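PDB 3MZV: decaprenyl diphosphate synthase from Rhodobacter capsulatus, which probably lengthens farnesyl diphosphate with isopentenyl diphosphate units, in a magnesium-dependent reaction, into a long all-trans polyprenyl diphosphate for the side chains of isoprenoid quinones. Local coordinates for residues E199-A204 with A310-H315; F206-A211 with D303-A308; V68-P73 with G192-A197. All blocks are in the same frame, centred on the assembly; numbering follows the deposited sequence.

Contact 1 (E199-A204 with A310-H315); sequences EDQVQA and AKLPDH
The side chains of Gln-201 and Leu-312 lie alongside one another, pointing opposite ways, and their aliphatic atoms carry much of the apolar packing: CD2 of Leu-312 lies 3.5 Å from Gln-201 CB. The same methyl comes within 4.1 Å of Ala-204 CB, one turn further along the helix, and Ala-204 CB in turn lies 4.0 Å from Lys-311 CB. The lysine chain bends at chi2 (89°), carrying CD off to one side; of its side chain, CB makes the close approach. In the all-helical isoprenoid synthase fold, this contact sets the link between helices 290-308 and 316-328 against the first turns of helix 199-224. The remaining contacts are polar against apolar, with no hydrogen bond across. Gln-201 CG stands beside its own backbone N, anti to the carbonyl carbon (chi1 -68°), and is 3.5 Å from the carbonyl O of Lys-311. From there the chain runs extended toward Pro-313, bringing OE1 to 3.6 Å from CD of that proline. Charged and capping groups work outward from the contact: Glu-199 forms a salt bridge with Arg-139, Asp-314 pairs with Arg-318, and His-315 caps helix 316-328 through ND1 to Leu-317 N.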
loop_
_atom_site.group_PDB
_atom_site.type_symbol
_atom_site.label_atom_id
_atom_site.label_comp_id
_atom_site.label_asym_id
_atom_site.label_seq_id
_atom_site.Cartn_x
_atom_site.Cartn_y
_atom_site.Cartn_z
ATOM N N GLU B 199 18.465 -25.003 2.949
ATOM C CA GLU B 199 17.395 -24.459 3.764
ATOM C C GLU B 199 17.848 -24.138 5.212
ATOM O O GLU B 199 17.368 -23.186 5.801
ATOM C CB GLU B 199 16.155 -25.372 3.730
ATOM C CG GLU B 199 15.362 -25.356 2.382
ATOM C CD GLU B 199 15.010 -23.927 1.920
ATOM O OE1 GLU B 199 14.627 -23.097 2.786
ATOM O OE2 GLU B 199 15.135 -23.644 0.707
ATOM N N ASP B 200 18.786 -24.884 5.785
ATOM C CA ASP B 200 19.281 -24.515 7.091
ATOM C C ASP B 200 20.006 -23.160 7.109
ATOM O O ASP B 200 19.972 -22.467 8.126
ATOM C CB ASP B 200 20.133 -25.624 7.756
ATOM C CG ASP B 200 21.451 -25.931 7.024
ATOM O OD1 ASP B 200 21.610 -25.667 5.840
ATOM O OD2 ASP B 200 22.349 -26.535 7.661
ATOM N N GLN B 201 20.653 -22.803 6.004
ATOM C CA GLN B 201 21.259 -21.482 5.869
ATOM C C GLN B 201 20.214 -20.386 5.650
ATOM O O GLN B 201 20.357 -19.281 6.198
ATOM C CB GLN B 201 22.328 -21.457 4.762
ATOM C CG GLN B 201 23.592 -22.303 5.137
ATOM C CD GLN B 201 24.642 -22.354 4.042
ATOM O OE1 GLN B 201 24.805 -21.414 3.257
ATOM N NE2 GLN B 201 25.365 -23.472 3.980
ATOM N N VAL B 202 19.176 -20.683 4.855
ATOM C CA VAL B 202 18.051 -19.759 4.726
ATOM C C VAL B 202 17.455 -19.460 6.081
ATOM O O VAL B 202 17.267 -18.313 6.432
ATOM C CB VAL B 202 16.946 -20.300 3.818
ATOM C CG1 VAL B 202 15.738 -19.356 3.803
ATOM C CG2 VAL B 202 17.474 -20.536 2.366
ATOM N N GLN B 203 17.192 -20.504 6.871
ATOM C CA GLN B 203 16.634 -20.314 8.200
ATOM C C GLN B 203 17.587 -19.519 9.112
ATOM O O GLN B 203 17.138 -18.642 9.844
ATOM C CB GLN B 203 16.239 -21.674 8.826
ATOM C CG GLN B 203 15.620 -21.553 10.215
ATOM C CD GLN B 203 14.255 -20.885 10.197
ATOM O OE1 GLN B 203 13.465 -21.062 9.248
ATOM N NE2 GLN B 203 13.975 -20.063 11.234
ATOM N N ALA B 204 18.897 -19.779 9.026
ATOM C CA ALA B 204 19.848 -19.064 9.862
ATOM C C ALA B 204 19.852 -17.592 9.465
ATOM O O ALA B 204 19.920 -16.727 10.318
ATOM C CB ALA B 204 21.252 -19.631 9.746
ATOM N N ALA B 310 26.504 -18.704 12.825
ATOM C CA ALA B 310 27.416 -19.830 12.922
ATOM C C ALA B 310 27.129 -20.903 11.871
ATOM O O ALA B 310 28.052 -21.640 11.478
ATOM C CB ALA B 310 27.389 -20.418 14.357
ATOM N N LYS B 311 25.887 -20.986 11.369
ATOM C CA LYS B 311 25.560 -21.983 10.331
ATOM C C LYS B 311 25.889 -21.543 8.920
ATOM O O LYS B 311 25.708 -22.308 7.977
ATOM C CB LYS B 311 24.084 -22.417 10.397
ATOM C CG LYS B 311 23.697 -23.197 11.696
ATOM C CD LYS B 311 23.246 -22.245 12.820
ATOM C CE LYS B 311 22.360 -22.974 13.836
ATOM N NZ LYS B 311 21.718 -22.084 14.858
ATOM N N LEU B 312 26.406 -20.334 8.757
ATOM C CA LEU B 312 26.680 -19.805 7.434
ATOM C C LEU B 312 28.176 -19.982 7.084
ATOM O O LEU B 312 28.993 -20.185 7.978
ATOM C CB LEU B 312 26.213 -18.359 7.388
ATOM C CG LEU B 312 24.709 -18.254 7.732
ATOM C CD1 LEU B 312 24.290 -16.835 7.920
ATOM C CD2 LEU B 312 23.846 -18.929 6.675
ATOM N N PRO B 313 28.530 -19.921 5.784
ATOM C CA PRO B 313 29.918 -20.171 5.407
ATOM C C PRO B 313 30.843 -19.080 5.887
ATOM O O PRO B 313 30.407 -17.925 6.062
ATOM C CB PRO B 313 29.886 -20.199 3.873
ATOM C CG PRO B 313 28.597 -19.816 3.466
ATOM C CD PRO B 313 27.657 -19.786 4.613
ATOM N N ASP B 314 32.108 -19.428 6.107
ATOM C CA ASP B 314 33.047 -18.465 6.653
ATOM C C ASP B 314 33.606 -17.539 5.549
ATOM O O ASP B 314 34.757 -17.652 5.149
ATOM C CB ASP B 314 34.162 -19.183 7.441
ATOM C CG ASP B 314 34.931 -18.246 8.317
ATOM O OD1 ASP B 314 34.396 -17.144 8.613
ATOM O OD2 ASP B 314 36.049 -18.611 8.746
ATOM N N HIS B 315 32.766 -16.601 5.118
ATOM C CA HIS B 315 32.986 -15.680 4.019
ATOM C C HIS B 315 33.259 -14.314 4.695
ATOM O O HIS B 315 32.796 -14.057 5.810
ATOM C CB HIS B 315 31.688 -15.650 3.182
ATOM C CG HIS B 315 31.751 -14.835 1.929
ATOM N ND1 HIS B 315 31.645 -13.459 1.926
ATOM C CD2 HIS B 315 31.900 -15.201 0.633
ATOM C CE1 HIS B 315 31.747 -13.013 0.684
ATOM N NE2 HIS B 315 31.906 -14.052 -0.118
#

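Contact 2 (F206-A211 with D303-A308); sequences FDYGDA and DTARKA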
loop_
_atom_site.group_PDB
_atom_site.type_symbol
_atom_site.label_atom_id
_atom_site.label_comp_id
_atom_site.label_asym_id
_atom_site.label_seq_id
_atom_site.Cartn_x
_atom_site.Cartn_y
_atom_site.Cartn_z
ATOM N N PHE B 206 17.375 -15.950 8.153
ATOM C CA PHE B 206 16.123 -15.419 8.692
ATOM C C PHE B 206 16.304 -15.044 10.180
ATOM O O PHE B 206 15.921 -13.950 10.582
ATOM C CB PHE B 206 14.954 -16.429 8.526
ATOM C CG PHE B 206 13.655 -15.972 9.152
ATOM C CD1 PHE B 206 13.368 -16.254 10.491
ATOM C CD2 PHE B 206 12.711 -15.268 8.401
ATOM C CE1 PHE B 206 12.176 -15.831 11.094
ATOM C CE2 PHE B 206 11.480 -14.854 8.977
ATOM C CZ PHE B 206 11.211 -15.123 10.320
ATOM N N ASP B 207 16.888 -15.963 10.960
ATOM C CA ASP B 207 17.001 -15.824 12.404
ATOM C C ASP B 207 17.945 -14.670 12.703
ATOM O O ASP B 207 17.654 -13.874 13.606
ATOM C CB ASP B 207 17.533 -17.113 13.072
ATOM C CG ASP B 207 16.555 -18.278 13.032
ATOM O OD1 ASP B 207 15.362 -18.122 12.730
ATOM O OD2 ASP B 207 17.009 -19.396 13.296
ATOM N N TYR B 208 19.024 -14.550 11.919
ATOM C CA TYR B 208 19.932 -13.400 12.015
ATOM C C TYR B 208 19.199 -12.097 11.836
ATOM O O TYR B 208 19.309 -11.186 12.661
ATOM C CB TYR B 208 21.108 -13.478 11.042
ATOM C CG TYR B 208 21.943 -12.214 11.001
ATOM C CD1 TYR B 208 22.900 -11.939 11.996
ATOM C CD2 TYR B 208 21.747 -11.263 10.013
ATOM C CE1 TYR B 208 23.682 -10.753 11.971
ATOM C CE2 TYR B 208 22.509 -10.079 9.982
ATOM C CZ TYR B 208 23.460 -9.831 10.944
ATOM O OH TYR B 208 24.166 -8.663 10.861
ATOM N N GLY B 209 18.434 -11.998 10.755
ATOM C CA GLY B 209 17.755 -10.787 10.466
ATOM C C GLY B 209 16.695 -10.446 11.492
ATOM O O GLY B 209 16.573 -9.300 11.876
ATOM N N ASP B 210 15.919 -11.440 11.915
ATOM C CA ASP B 210 14.881 -11.264 12.934
ATOM C C ASP B 210 15.482 -10.706 14.229
ATOM O O ASP B 210 15.025 -9.719 14.749
ATOM C CB ASP B 210 14.199 -12.622 13.209
ATOM C CG ASP B 210 13.191 -12.586 14.338
ATOM O OD1 ASP B 210 12.130 -11.919 14.222
ATOM O OD2 ASP B 210 13.455 -13.261 15.360
ATOM N N ALA B 211 16.527 -11.351 14.723
ATOM C CA ALA B 211 17.209 -10.885 15.945
ATOM C C ALA B 211 17.812 -9.470 15.799
ATOM O O ALA B 211 17.749 -8.627 16.696
ATOM C CB ALA B 211 18.303 -11.915 16.365
ATOM N N ASP B 303 23.259 -11.131 20.667
ATOM C CA ASP B 303 23.837 -12.466 20.898
ATOM C C ASP B 303 23.128 -13.528 20.093
ATOM O O ASP B 303 23.763 -14.374 19.474
ATOM C CB ASP B 303 23.759 -12.886 22.359
ATOM C CG ASP B 303 24.414 -14.239 22.615
ATOM O OD1 ASP B 303 25.633 -14.333 22.446
ATOM O OD2 ASP B 303 23.704 -15.194 23.029
ATOM N N THR B 304 21.803 -13.517 20.145
ATOM C CA THR B 304 21.013 -14.429 19.381
ATOM C C THR B 304 21.313 -14.269 17.880
ATOM O O THR B 304 21.428 -15.244 17.197
ATOM C CB THR B 304 19.504 -14.243 19.667
ATOM O OG1 THR B 304 19.285 -14.437 21.075
ATOM C CG2 THR B 304 18.677 -15.257 18.899
ATOM N N ALA B 305 21.455 -13.053 17.389
ATOM C CA ALA B 305 21.757 -12.817 15.984
ATOM C C ALA B 305 23.095 -13.410 15.620
ATOM O O ALA B 305 23.219 -14.153 14.638
ATOM C CB ALA B 305 21.743 -11.322 15.683
ATOM N N ARG B 306 24.112 -13.083 16.406
ATOM C CA ARG B 306 25.458 -13.615 16.204
ATOM C C ARG B 306 25.507 -15.138 16.192
ATOM O O ARG B 306 26.154 -15.720 15.316
ATOM C CB ARG B 306 26.387 -13.050 17.264
ATOM C CG ARG B 306 27.801 -13.596 17.215
ATOM C CD ARG B 306 28.800 -12.687 18.040
ATOM N NE ARG B 306 28.046 -11.656 18.741
ATOM C CZ ARG B 306 27.941 -10.381 18.383
ATOM N NH1 ARG B 306 27.186 -9.576 19.113
ATOM N NH2 ARG B 306 28.595 -9.899 17.352
ATOM N N LYS B 307 24.770 -15.790 17.081
ATOM C CA LYS B 307 24.682 -17.286 17.100
ATOM C C LYS B 307 24.100 -17.873 15.824
ATOM O O LYS B 307 24.499 -18.931 15.367
ATOM C CB LYS B 307 23.811 -17.795 18.261
ATOM C CG LYS B 307 24.536 -18.286 19.518
ATOM C CD LYS B 307 25.244 -17.218 20.238
ATOM C CE LYS B 307 25.869 -17.769 21.564
ATOM N NZ LYS B 307 26.703 -16.753 22.243
ATOM N N ALA B 308 23.111 -17.197 15.265
ATOM C CA ALA B 308 22.506 -17.635 14.031
ATOM C C ALA B 308 23.524 -17.677 12.889
ATOM O O ALA B 308 23.431 -18.522 12.011
ATOM C CB ALA B 308 21.365 -16.679 13.656
#
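An antiparallel helix pair of the all-alpha isoprenoid synthase fold comes close together where Tyr-208 and Ala-211 of helix 199-224 meet Ala-305 and Ala-308 of helix 290-308. The axes of the two short segments approach to 7.8 Å, with 163° between their N-to-C directions, and the CA atoms of Tyr-208 and Ala-305 are 4.4 Å apart. Small side chains permit this: the methyls of Ala-211 and Ala-305 touch at 3.6 Å, CB to CB. Ala-308 turns its CB onto the backbone of the facing helix, 3.6 Å from Tyr-208 N, and beside Asp-207 CB at 3.9 Å. The tyrosine flanks this methyl seam. Its CG is anti to the backbone N (chi1 172°), and its ring edge meets Ala-305 O in the ring plane, with CD1 3.5 Å from that oxygen. The hydroxyl is hydrogen-bonded to Leu-321 O, tying helix 316-328 to the pair. Charged groups find partners away from the seam, Asp-210 in Arg-177 of helix 169-194 and Lys-307 in Asp-303 of its own helix. With neither hydrogen bond nor salt bridge crossing between the two segments, the fit rests on methyls and a tyrosine edge meeting methyls and backbone at short range.

Contact 3 (V68-P73 with G192-A197); sequences VGYGGP and GIIGGA
Val-68 and Tyr-70 pack against Gly-195, Ile-194 and Ala-197 where two helix ends meet, each finished by a Schellman motif with a glycine of positive phi, Gly-69 after helix 56-67 and Gly-196 after helix 169-194. The tight part centres on Gly-195 and Ala-197, the latter buried. Val-68 CG1 touches Ala-197 CB at 3.6 Å; with CG1 anti to the carbonyl carbon (chi1 -61°), CG2 falls between backbone N and carbonyl carbon, 3.9 Å from Gly-195 CA. A side chain on Gly-195 would run into that methyl and crowd Tyr-70 CB, so glycine fits this spot. The tyrosine ring crosses Ile-194 obliquely and takes CG2 of that residue over one face in a CH-pi contact, 4.1 Å from the ring centroid and 20° off the normal. The opposite face is met near its rim by Gly-72 N, so the loop folds back on its own aromatic ring. Tyr-70 CE1 also comes within 3.3 Å of Ile-194 O, and the hydroxyl is hydrogen-bonded to Phe-74 N at the start of helix 74-96. An alanine in place of Tyr-70 would probably leave Ile-194 CG2 without its aromatic cover and Phe-74 N without its hydroxyl partner, opening a gap between loop and helix end. The outer side is looser: Gly-69 and Gly-196 are exposed, and no direct hydrogen bond spans the segments. There a water bridges the two backbones, donating to Gly-195 O at 2.6 Å and to Val-68 O at 3.3 Å.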
loop_
_atom_site.group_PDB
_atom_site.type_symbol
_atom_site.label_atom_id
_atom_site.label_comp_id
_atom_site.label_asym_id
_atom_site.label_seq_id
_atom_site.Cartn_x
_atom_site.Cartn_y
_atom_site.Cartn_z
ATOM N N VAL B 68 26.082 -16.494 0.305
ATOM C CA VAL B 68 25.849 -17.888 -0.077
ATOM C C VAL B 68 26.345 -18.175 -1.514
ATOM O O VAL B 68 26.026 -19.222 -2.108
ATOM C CB VAL B 68 24.371 -18.291 0.144
ATOM C CG1 VAL B 68 23.982 -18.160 1.611
ATOM C CG2 VAL B 68 23.439 -17.502 -0.787
ATOM N N GLY B 69 27.092 -17.238 -2.095
ATOM C CA GLY B 69 27.749 -17.431 -3.391
ATOM C C GLY B 69 26.987 -17.049 -4.655
ATOM O O GLY B 69 27.330 -17.513 -5.733
ATOM N N TYR B 70 25.956 -16.214 -4.525
ATOM C CA TYR B 70 25.141 -15.834 -5.658
ATOM C C TYR B 70 25.896 -14.811 -6.480
ATOM O O TYR B 70 26.505 -13.915 -5.920
ATOM C CB TYR B 70 23.845 -15.214 -5.173
ATOM C CG TYR B 70 22.820 -14.953 -6.238
ATOM C CD1 TYR B 70 22.353 -15.992 -7.066
ATOM C CD2 TYR B 70 22.330 -13.682 -6.441
ATOM C CE1 TYR B 70 21.383 -15.760 -8.035
ATOM C CE2 TYR B 70 21.360 -13.440 -7.361
ATOM C CZ TYR B 70 20.883 -14.484 -8.178
ATOM O OH TYR B 70 19.931 -14.213 -9.141
ATOM N N GLY B 71 25.863 -14.976 -7.790
ATOM C CA GLY B 71 26.528 -14.075 -8.722
ATOM C C GLY B 71 25.603 -13.056 -9.373
ATOM O O GLY B 71 26.058 -12.260 -10.183
ATOM N N GLY B 72 24.316 -13.055 -9.036
ATOM C CA GLY B 72 23.382 -12.077 -9.604
ATOM C C GLY B 72 22.538 -12.755 -10.666
ATOM O O GLY B 72 22.747 -13.944 -10.947
ATOM N N PRO B 73 21.605 -12.005 -11.262
ATOM C CA PRO B 73 21.430 -10.568 -11.046
ATOM C C PRO B 73 20.322 -10.178 -10.068
ATOM O O PRO B 73 20.122 -9.007 -9.811
ATOM C CB PRO B 73 20.989 -10.108 -12.417
ATOM C CG PRO B 73 20.174 -11.283 -12.906
ATOM C CD PRO B 73 20.733 -12.498 -12.329
ATOM N N GLY B 192 19.263 -15.348 0.814
ATOM C CA GLY B 192 19.594 -16.759 0.850
ATOM C C GLY B 192 18.831 -17.584 -0.192
ATOM O O GLY B 192 19.386 -18.485 -0.832
ATOM N N ILE B 193 17.559 -17.304 -0.363
ATOM C CA ILE B 193 16.734 -18.093 -1.304
ATOM C C ILE B 193 17.125 -17.841 -2.732
ATOM O O ILE B 193 17.272 -18.774 -3.526
ATOM C CB ILE B 193 15.229 -17.810 -1.122
ATOM C CG1 ILE B 193 14.793 -18.353 0.238
ATOM C CG2 ILE B 193 14.394 -18.360 -2.316
ATOM C CD1 ILE B 193 13.362 -17.925 0.698
ATOM N N ILE B 194 17.323 -16.578 -3.090
ATOM C CA ILE B 194 17.666 -16.278 -4.450
ATOM C C ILE B 194 19.027 -16.910 -4.828
ATOM O O ILE B 194 19.263 -17.265 -6.004
ATOM C CB ILE B 194 17.604 -14.774 -4.762
ATOM C CG1 ILE B 194 17.283 -14.519 -6.225
ATOM C CG2 ILE B 194 18.915 -14.093 -4.427
ATOM C CD1 ILE B 194 15.777 -14.892 -6.667
ATOM N N GLY B 195 19.902 -17.035 -3.848
ATOM C CA GLY B 195 21.201 -17.670 -4.024
ATOM C C GLY B 195 21.172 -19.190 -3.916
ATOM O O GLY B 195 22.200 -19.836 -4.000
ATOM N N GLY B 196 20.000 -19.771 -3.728
ATOM C CA GLY B 196 19.840 -21.220 -3.747
ATOM C C GLY B 196 20.464 -21.868 -2.553
ATOM O O GLY B 196 20.880 -23.036 -2.610
ATOM N N ALA B 197 20.556 -21.145 -1.441
ATOM C CA ALA B 197 21.270 -21.688 -0.296
ATOM C C ALA B 197 20.494 -22.870 0.272
ATOM O O ALA B 197 19.286 -22.935 0.122
ATOM C CB ALA B 197 21.509 -20.616 0.818
HETATM O O HOH W 1 24.465 -19.140 -4.977
#

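Overall arrangement
The three contacts trace a passage from interior to surface. Contact 2 is the buried one, helix against helix. Contacts 1 and 3 lie farther from the chain's centre, are partly buried, and each brings a loop against a helix or its end. Contacts 1 and 2 share helix 199-224 and touch, Ala-204 CB meeting Ala-308 O at 3.3 Å. Contact 3 ends the preceding helix 169-194 and touches contact 1 where Val-68 meets Gln-201 and where Ile-193 and Ala-197 meet Val-202, but stays about 8 Å, nearest atoms, from contact 2. The chemistry follows position: alanine methyls inside, a glutamine's aliphatic stem against loop atoms farther out, and at contact 3 glycine turns, an aromatic face and a bridging water.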